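ArCE4A (Arthrobacter sp. AW19M34-1, PDB 5LFZ) is a carbohydrate esterase family 4 deacetylase that probably removes N-acetyl groups from chitin-type and related polysaccharides with the help of a bound metal ion. Local coordinates at residues Val73-Lys87 with Glu100-Val114. Residues are numbered along the deposited sequence; the frame is centred on the assembly and turned at random.
Sequences VDEGHQIGSHTFDHK and EVQWTDEAIEQAAGV. With NI (nickel (II) ion), chain B.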
# COMPACT_ATOMS: atom_id res chain seq x y z
N VAL A 73 -1.71 11.85 4.74
CA VAL A 73 -1.78 12.93 3.76
C VAL A 73 -0.78 14.03 4.12
O VAL A 73 -0.00 14.46 3.27
CB VAL A 73 -3.19 13.51 3.66
CG1 VAL A 73 -3.21 14.74 2.74
CG2 VAL A 73 -4.17 12.45 3.18
N ASP A 74 -0.81 14.46 5.37
CA ASP A 74 0.03 15.56 5.83
C ASP A 74 1.53 15.28 5.70
O ASP A 74 2.32 16.20 5.50
CB ASP A 74 -0.29 15.92 7.29
CG ASP A 74 -1.52 16.82 7.43
OD1 ASP A 74 -2.03 17.30 6.39
OD2 ASP A 74 -1.97 17.05 8.57
N GLU A 75 1.92 14.01 5.82
CA GLU A 75 3.34 13.69 5.90
C GLU A 75 3.89 13.03 4.63
O GLU A 75 4.97 12.44 4.64
CB GLU A 75 3.61 12.82 7.13
CG GLU A 75 3.36 13.58 8.43
CD GLU A 75 3.40 12.70 9.67
OE1 GLU A 75 4.14 11.70 9.69
OE2 GLU A 75 2.68 13.03 10.65
N GLY A 76 3.15 13.14 3.53
CA GLY A 76 3.69 12.80 2.22
C GLY A 76 3.41 11.40 1.72
O GLY A 76 3.94 10.99 0.68
N HIS A 77 2.58 10.65 2.43
CA HIS A 77 2.27 9.28 2.05
C HIS A 77 1.09 9.24 1.09
O HIS A 77 0.44 10.26 0.83
CB HIS A 77 2.00 8.44 3.29
CG HIS A 77 3.09 8.54 4.31
ND1 HIS A 77 4.32 7.92 4.15
CD2 HIS A 77 3.17 9.22 5.48
CE1 HIS A 77 5.09 8.20 5.19
NE2 HIS A 77 4.42 8.99 6.01
N GLN A 78 0.83 8.05 0.56
CA GLN A 78 -0.32 7.84 -0.31
C GLN A 78 -1.30 6.86 0.31
O GLN A 78 -0.91 5.83 0.84
CB GLN A 78 0.13 7.33 -1.68
CG GLN A 78 -1.03 7.14 -2.64
CD GLN A 78 -0.58 6.82 -4.05
OE1 GLN A 78 0.59 6.55 -4.30
NE2 GLN A 78 -1.53 6.84 -4.98
N ILE A 79 -2.59 7.19 0.23
CA ILE A 79 -3.62 6.29 0.71
C ILE A 79 -4.27 5.56 -0.47
O ILE A 79 -4.75 6.20 -1.42
CB ILE A 79 -4.70 7.04 1.50
CG1 ILE A 79 -4.04 7.80 2.67
CG2 ILE A 79 -5.80 6.09 1.97
CD1 ILE A 79 -4.96 8.78 3.37
N GLY A 80 -4.28 4.23 -0.40
CA GLY A 80 -4.98 3.41 -1.38
C GLY A 80 -6.11 2.65 -0.71
O GLY A 80 -6.16 2.56 0.52
N SER A 81 -7.03 2.12 -1.50
CA SER A 81 -8.12 1.31 -0.97
C SER A 81 -7.75 -0.17 -0.93
O SER A 81 -7.15 -0.69 -1.87
CB SER A 81 -9.39 1.49 -1.81
OG SER A 81 -10.38 0.55 -1.44
N HIS A 82 -8.10 -0.84 0.17
CA HIS A 82 -7.95 -2.29 0.28
C HIS A 82 -9.32 -2.96 0.45
O HIS A 82 -9.41 -4.07 0.97
CB HIS A 82 -7.03 -2.64 1.46
CG HIS A 82 -6.39 -4.00 1.38
ND1 HIS A 82 -6.06 -4.61 0.19
CD2 HIS A 82 -5.99 -4.84 2.36
CE1 HIS A 82 -5.49 -5.78 0.44
NE2 HIS A 82 -5.44 -5.94 1.75
N THR A 83 -10.36 -2.27 -0.03
CA THR A 83 -11.79 -2.58 0.20
C THR A 83 -12.19 -2.36 1.66
O THR A 83 -11.39 -1.89 2.47
CB THR A 83 -12.20 -4.02 -0.22
OG1 THR A 83 -11.75 -4.98 0.75
CG2 THR A 83 -11.64 -4.37 -1.60
N PHE A 84 -13.45 -2.66 1.99
CA PHE A 84 -13.99 -2.27 3.28
C PHE A 84 -13.73 -3.31 4.36
O PHE A 84 -13.23 -2.98 5.43
CB PHE A 84 -15.49 -1.99 3.19
CG PHE A 84 -16.04 -1.29 4.41
CD1 PHE A 84 -16.67 -2.01 5.41
CD2 PHE A 84 -15.89 0.07 4.56
CE1 PHE A 84 -17.16 -1.37 6.53
CE2 PHE A 84 -16.37 0.72 5.68
CZ PHE A 84 -17.01 -0.00 6.67
N ASP A 85 -14.08 -4.56 4.08
CA ASP A 85 -13.93 -5.60 5.10
C ASP A 85 -13.09 -6.78 4.62
O ASP A 85 -13.25 -7.91 5.09
CB ASP A 85 -15.31 -6.08 5.54
CG ASP A 85 -16.23 -6.31 4.38
OD1 ASP A 85 -15.75 -6.85 3.37
OD2 ASP A 85 -17.42 -5.93 4.47
N HIS A 86 -12.20 -6.51 3.67
CA HIS A 86 -11.16 -7.46 3.23
C HIS A 86 -11.72 -8.74 2.63
O HIS A 86 -11.19 -9.83 2.86
CB HIS A 86 -10.21 -7.80 4.38
CG HIS A 86 -8.84 -8.21 3.92
ND1 HIS A 86 -8.52 -9.50 3.58
CD2 HIS A 86 -7.71 -7.48 3.74
CE1 HIS A 86 -7.25 -9.56 3.21
NE2 HIS A 86 -6.74 -8.35 3.30
N LYS A 87 -12.78 -8.62 1.85
CA LYS A 87 -13.32 -9.78 1.15
C LYS A 87 -12.66 -9.93 -0.23
O LYS A 87 -12.36 -8.93 -0.89
CB LYS A 87 -14.84 -9.68 1.02
CG LYS A 87 -15.57 -9.80 2.35
CD LYS A 87 -17.06 -9.54 2.23
CE LYS A 87 -17.71 -9.56 3.61
NZ LYS A 87 -19.19 -9.36 3.56
N GLU A 100 -17.95 -2.54 -1.43
CA GLU A 100 -16.56 -2.57 -0.98
C GLU A 100 -15.79 -1.33 -1.41
O GLU A 100 -15.02 -0.77 -0.64
CB GLU A 100 -15.86 -3.83 -1.50
CG GLU A 100 -16.39 -5.13 -0.92
CD GLU A 100 -16.20 -5.23 0.57
OE1 GLU A 100 -15.27 -4.60 1.11
OE2 GLU A 100 -16.99 -5.96 1.22
N VAL A 101 -15.98 -0.91 -2.66
CA VAL A 101 -15.32 0.28 -3.16
C VAL A 101 -15.88 1.55 -2.50
O VAL A 101 -15.15 2.34 -1.90
CB VAL A 101 -15.46 0.40 -4.69
CG1 VAL A 101 -14.99 1.77 -5.17
CG2 VAL A 101 -14.69 -0.72 -5.38
N GLN A 102 -17.19 1.73 -2.61
CA GLN A 102 -17.83 2.97 -2.19
C GLN A 102 -17.81 3.19 -0.68
O GLN A 102 -17.65 4.32 -0.23
CB GLN A 102 -19.27 3.02 -2.69
CG GLN A 102 -19.36 3.09 -4.20
CD GLN A 102 -20.79 3.13 -4.67
OE1 GLN A 102 -21.71 3.37 -3.89
NE2 GLN A 102 -20.99 2.89 -5.96
N TRP A 103 -17.96 2.12 0.10
CA TRP A 103 -17.92 2.27 1.56
C TRP A 103 -16.52 2.67 2.01
O TRP A 103 -16.37 3.41 2.98
CB TRP A 103 -18.33 0.98 2.27
CG TRP A 103 -19.76 0.59 2.07
CD1 TRP A 103 -20.75 1.36 1.53
CD2 TRP A 103 -20.35 -0.66 2.40
NE1 TRP A 103 -21.93 0.65 1.52
CE2 TRP A 103 -21.71 -0.59 2.05
CE3 TRP A 103 -19.86 -1.84 2.97
CZ2 TRP A 103 -22.59 -1.65 2.24
CZ3 TRP A 103 -20.74 -2.90 3.16
CH2 TRP A 103 -22.09 -2.80 2.80
N THR A 104 -15.50 2.18 1.32
CA THR A 104 -14.13 2.49 1.68
C THR A 104 -13.80 3.93 1.32
O THR A 104 -13.18 4.65 2.11
CB THR A 104 -13.13 1.54 1.00
OG1 THR A 104 -13.49 0.19 1.30
CG2 THR A 104 -11.69 1.80 1.48
N ASP A 105 -14.25 4.35 0.14
CA ASP A 105 -14.05 5.72 -0.31
C ASP A 105 -14.68 6.71 0.65
O ASP A 105 -14.09 7.75 0.96
CB ASP A 105 -14.61 5.93 -1.71
CG ASP A 105 -13.75 5.31 -2.80
OD1 ASP A 105 -12.61 4.91 -2.48
OD2 ASP A 105 -14.20 5.24 -3.96
N GLU A 106 -15.88 6.40 1.13
CA GLU A 106 -16.57 7.32 2.03
C GLU A 106 -15.79 7.46 3.33
O GLU A 106 -15.63 8.55 3.86
CB GLU A 106 -17.99 6.85 2.34
CG GLU A 106 -18.72 7.76 3.32
CD GLU A 106 -19.83 7.05 4.08
OE1 GLU A 106 -19.77 5.81 4.23
OE2 GLU A 106 -20.76 7.75 4.53
N ALA A 107 -15.29 6.33 3.82
CA ALA A 107 -14.52 6.33 5.06
C ALA A 107 -13.25 7.17 4.91
O ALA A 107 -12.92 7.97 5.79
CB ALA A 107 -14.19 4.90 5.47
N ILE A 108 -12.53 6.97 3.81
CA ILE A 108 -11.31 7.72 3.56
C ILE A 108 -11.60 9.21 3.38
O ILE A 108 -10.89 10.07 3.90
CB ILE A 108 -10.56 7.17 2.31
CG1 ILE A 108 -10.05 5.75 2.57
CG2 ILE A 108 -9.39 8.07 1.94
CD1 ILE A 108 -9.56 5.04 1.32
N GLU A 109 -12.69 9.53 2.67
CA GLU A 109 -13.01 10.94 2.46
C GLU A 109 -13.39 11.58 3.79
O GLU A 109 -12.95 12.69 4.09
CB GLU A 109 -14.13 11.09 1.43
CG GLU A 109 -14.11 12.43 0.70
CD GLU A 109 -14.58 13.57 1.57
OE1 GLU A 109 -15.38 13.31 2.50
OE2 GLU A 109 -14.15 14.72 1.34
N GLN A 110 -14.20 10.90 4.60
CA GLN A 110 -14.61 11.45 5.88
C GLN A 110 -13.41 11.64 6.81
O GLN A 110 -13.34 12.63 7.55
CB GLN A 110 -15.66 10.56 6.55
CG GLN A 110 -16.23 11.13 7.84
CD GLN A 110 -16.98 12.43 7.64
OE1 GLN A 110 -17.60 12.65 6.60
NE2 GLN A 110 -16.92 13.31 8.63
N ALA A 111 -12.47 10.71 6.74
CA ALA A 111 -11.30 10.74 7.61
C ALA A 111 -10.27 11.78 7.20
O ALA A 111 -9.76 12.52 8.05
CB ALA A 111 -10.66 9.35 7.67
N ALA A 112 -9.95 11.85 5.91
CA ALA A 112 -8.79 12.63 5.47
C ALA A 112 -9.09 13.64 4.37
O ALA A 112 -8.21 14.40 3.96
CB ALA A 112 -7.69 11.69 5.01
N GLY A 113 -10.33 13.65 3.88
CA GLY A 113 -10.75 14.62 2.89
C GLY A 113 -10.19 14.37 1.50
O GLY A 113 -10.23 15.25 0.64
N VAL A 114 -9.67 13.16 1.29
CA VAL A 114 -9.15 12.79 -0.02
C VAL A 114 -9.84 11.54 -0.54
O VAL A 114 -10.48 10.81 0.22
CB VAL A 114 -7.62 12.53 0.01
CG1 VAL A 114 -6.88 13.73 0.57
CG2 VAL A 114 -7.30 11.28 0.82
NI NI B . -4.86 -7.56 2.93
O HOH W 1 -12.41 2.20 -2.50
O HOH W 2 -19.28 -6.54 2.47
O HOH W 3 -3.09 -7.79 2.15
O HOH W 4 -4.79 -8.90 1.25
O HOH W 5 -4.09 -9.14 4.08
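E100 reaches from helix 94-112 into the loop that follows strand 78-81, where its carboxylate is gripped by main-chain N-H groups. OE1 accepts from F84 N at 2.8 Å, nearly in line with its C-O bond, and from D85 N through the syn lone pair; a bend at chi2 (-63°) curls the carboxylate toward both amides. The other oxygen, OE2, lies 2.6 Å from D85 OD1, the two carboxylate planes turned 60° apart. Two oxygens this close are probably joined by a proton held on one of the acids, which would raise that acid's pKa.

This end is the tight one. T83 CB packs against E100 OE1, and the methyl CG2 of T104 rests on S81 OG at 3.4 Å. S81 OG accepts a hydrogen bond from T83 N, closing an ST turn, and donates to a water that bridges to V101 O and D105 OD1.

Toward the far end of the helix, contacts become sparser and wholly apolar. I79 CG2 meets I108 CD1 at 4.0 Å, and V73 CG2 sits against A112 CB and V114 CG1; L69 and V57 add to this layer between helix and sheet. On the solvent side, the F84 ring receives the edge of the exposed W103 indole on one face, T-shaped with planes at 80°, while CD2 touches W103 CB. K87 runs extended past E100, and its NZ shares a water with E100 OE2 and makes a long salt bridge to D85 OD2.

H82 and H86, which bind nickel together with D33, flank the gripped turn. By fixing the amides of F84 and D85, the buried carboxylate of E100 ties the helix to the metal-binding His-x-x-x-His loop characteristic of NodB-type deacetylases, consistent with a second-shell role in holding its shape.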